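Local atomic coordinates of ubiquitin-conjugating enzyme (Plasmodium vivax, PDB entry 2FO3), a protein that probably accepts activated ubiquitin on a catalytic cysteine as an E2 conjugating enzyme and passes it on toward substrates, this chain being its UBC domain. Residues N21-C26 against S104-V109. Sequence-based numbering, arbitrary orientation.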
loop_
_atom_site.group_PDB
_atom_site.type_symbol
_atom_site.label_atom_id
_atom_site.label_comp_id
_atom_site.label_asym_id
_atom_site.label_seq_id
_atom_site.Cartn_x
_atom_site.Cartn_y
_atom_site.Cartn_z
ATOM N N ASN A 21 -7.348 -10.713 -5.798
ATOM C CA ASN A 21 -8.243 -9.974 -4.928
ATOM C C ASN A 21 -7.682 -8.574 -4.652
ATOM O O ASN A 21 -7.236 -8.290 -3.521
ATOM C CB ASN A 21 -8.477 -10.778 -3.622
ATOM C CG ASN A 21 -9.313 -10.014 -2.572
ATOM O OD1 ASN A 21 -10.169 -9.177 -2.900
ATOM N ND2 ASN A 21 -9.057 -10.313 -1.292
ATOM N N PRO A 22 -7.698 -7.687 -5.678
ATOM C CA PRO A 22 -7.103 -6.360 -5.471
ATOM C C PRO A 22 -7.988 -5.488 -4.587
ATOM O O PRO A 22 -9.213 -5.620 -4.636
ATOM C CB PRO A 22 -7.064 -5.775 -6.885
ATOM C CG PRO A 22 -8.222 -6.454 -7.589
ATOM C CD PRO A 22 -8.281 -7.828 -7.036
ATOM N N PRO A 23 -7.388 -4.595 -3.789
ATOM C CA PRO A 23 -8.210 -3.660 -3.026
ATOM C C PRO A 23 -9.077 -2.831 -3.966
ATOM O O PRO A 23 -8.697 -2.590 -5.123
ATOM C CB PRO A 23 -7.174 -2.742 -2.360
ATOM C CG PRO A 23 -5.960 -3.517 -2.303
ATOM C CD PRO A 23 -5.953 -4.377 -3.544
ATOM N N ILE A 24 -10.224 -2.382 -3.478
ATOM C CA ILE A 24 -11.131 -1.523 -4.261
ATOM C C ILE A 24 -10.439 -0.279 -4.898
ATOM O O ILE A 24 -9.708 0.486 -4.222
ATOM C CB ILE A 24 -12.402 -1.114 -3.403
ATOM C CG1 ILE A 24 -13.437 -0.331 -4.231
ATOM C CG2 ILE A 24 -12.008 -0.321 -2.141
ATOM C CD1 ILE A 24 -14.207 -1.142 -5.314
ATOM N N ASN A 25 -10.677 -0.097 -6.209
ATOM C CA ASN A 25 -10.116 1.023 -6.989
ATOM C C ASN A 25 -8.578 1.030 -7.092
ATOM O O ASN A 25 -7.979 2.088 -7.322
ATOM C CB ASN A 25 -10.605 2.387 -6.431
ATOM C CG ASN A 25 -11.983 2.785 -6.962
ATOM O OD1 ASN A 25 -12.820 1.923 -7.259
ATOM N ND2 ASN A 25 -12.232 4.102 -7.059
ATOM N N CYS A 26 -7.954 -0.132 -6.895
ATOM C CA CYS A 26 -6.512 -0.260 -6.976
ATOM C C CYS A 26 -6.080 -1.195 -8.086
ATOM O O CYS A 26 -6.744 -2.198 -8.365
ATOM C CB CYS A 26 -5.928 -0.770 -5.647
ATOM S SG CYS A 26 -6.131 0.364 -4.296
ATOM N N SER A 104 -1.820 -9.578 4.774
ATOM C CA SER A 104 -1.683 -9.557 3.323
ATOM C C SER A 104 -1.391 -8.138 2.850
ATOM O O SER A 104 -1.844 -7.156 3.467
ATOM C CB SER A 104 -2.973 -10.054 2.648
ATOM O OG SER A 104 -4.030 -9.122 2.746
ATOM N N ILE A 105 -0.675 -8.003 1.732
ATOM C CA ILE A 105 -0.436 -6.660 1.181
ATOM C C ILE A 105 -1.758 -6.034 0.702
ATOM O O ILE A 105 -1.999 -4.840 0.877
ATOM C CB ILE A 105 0.607 -6.697 0.039
ATOM C CG1 ILE A 105 1.921 -7.361 0.527
ATOM C CG2 ILE A 105 0.804 -5.291 -0.596
ATOM C CD1 ILE A 105 2.605 -6.679 1.779
ATOM N N SER A 106 -2.591 -6.832 0.051
ATOM C CA SER A 106 -3.931 -6.376 -0.301
ATOM C C SER A 106 -4.687 -5.731 0.908
ATOM O O SER A 106 -5.241 -4.638 0.789
ATOM C CB SER A 106 -4.753 -7.534 -0.902
ATOM O OG SER A 106 -5.925 -7.002 -1.451
ATOM N N GLY A 107 -4.697 -6.416 2.056
ATOM C CA GLY A 107 -5.358 -5.922 3.282
ATOM C C GLY A 107 -4.682 -4.663 3.835
ATOM O O GLY A 107 -5.363 -3.773 4.367
ATOM N N LEU A 108 -3.360 -4.603 3.723
ATOM C CA LEU A 108 -2.624 -3.415 4.152
ATOM C C LEU A 108 -3.074 -2.194 3.351
ATOM O O LEU A 108 -3.396 -1.165 3.925
ATOM C CB LEU A 108 -1.117 -3.656 4.006
ATOM C CG LEU A 108 -0.217 -2.463 4.250
ATOM C CD1 LEU A 108 -0.338 -2.032 5.709
ATOM C CD2 LEU A 108 1.209 -2.829 3.876
ATOM N N VAL A 109 -3.111 -2.335 2.018
ATOM C CA VAL A 109 -3.571 -1.277 1.126
ATOM C C VAL A 109 -5.040 -0.933 1.402
ATOM O O VAL A 109 -5.421 0.238 1.448
ATOM C CB VAL A 109 -3.318 -1.677 -0.377
ATOM C CG1 VAL A 109 -3.986 -0.660 -1.319
ATOM C CG2 VAL A 109 -1.760 -1.805 -0.639
#
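Where the N-terminal helix 10-20 of the UBC fold gives way to the first strand, 26-30, the linking loop (Asn-21, Pro-23) and the first strand residue, Cys-26, pack on the first two turns of helix 105-116, against Ser-106 and Val-109. The polar part is one hydrogen bond: the hydroxyl OG of Ser-106 donates to the backbone O of Asn-21 over 2.8 Å, and the C=O...donor angle of 162° shows an approach nearly in line with the carbonyl. CB of Ser-106 points from the helix toward the loop, and OG sits anti to its own backbone N (chi1 -169°), which carries it to this carbonyl just past the end of helix 10-20. The same OG lies 3.4 Å from CD of Pro-23, whose ring flanks the serine: Pro-23 CG lies 3.4 Å from the backbone O of Ser-106.

One turn further on, the contact becomes apolar. Methyl CG1 of Val-109, also anti to the backbone N, meets Pro-23 CG at 3.6 Å and Cys-26 SG at 3.8 Å, so one branch touches both residues. Pro-23 and Cys-26 bracket a type II beta turn, closed by a bond from Cys-26 N to Pro-23 O of 3.1 Å; both side chains point at the helix. The helix start is itself N-capped, Ser-104 OG accepting from Gly-107 N at 2.9 Å.

Phe-18 and Ile-113 also touch Pro-23, extending the buried patch to both helices. This helix-loop-strand connection, seated against a later helix beside the four-stranded antiparallel sheet, belongs to the alpha/beta UBC fold of E2 enzymes.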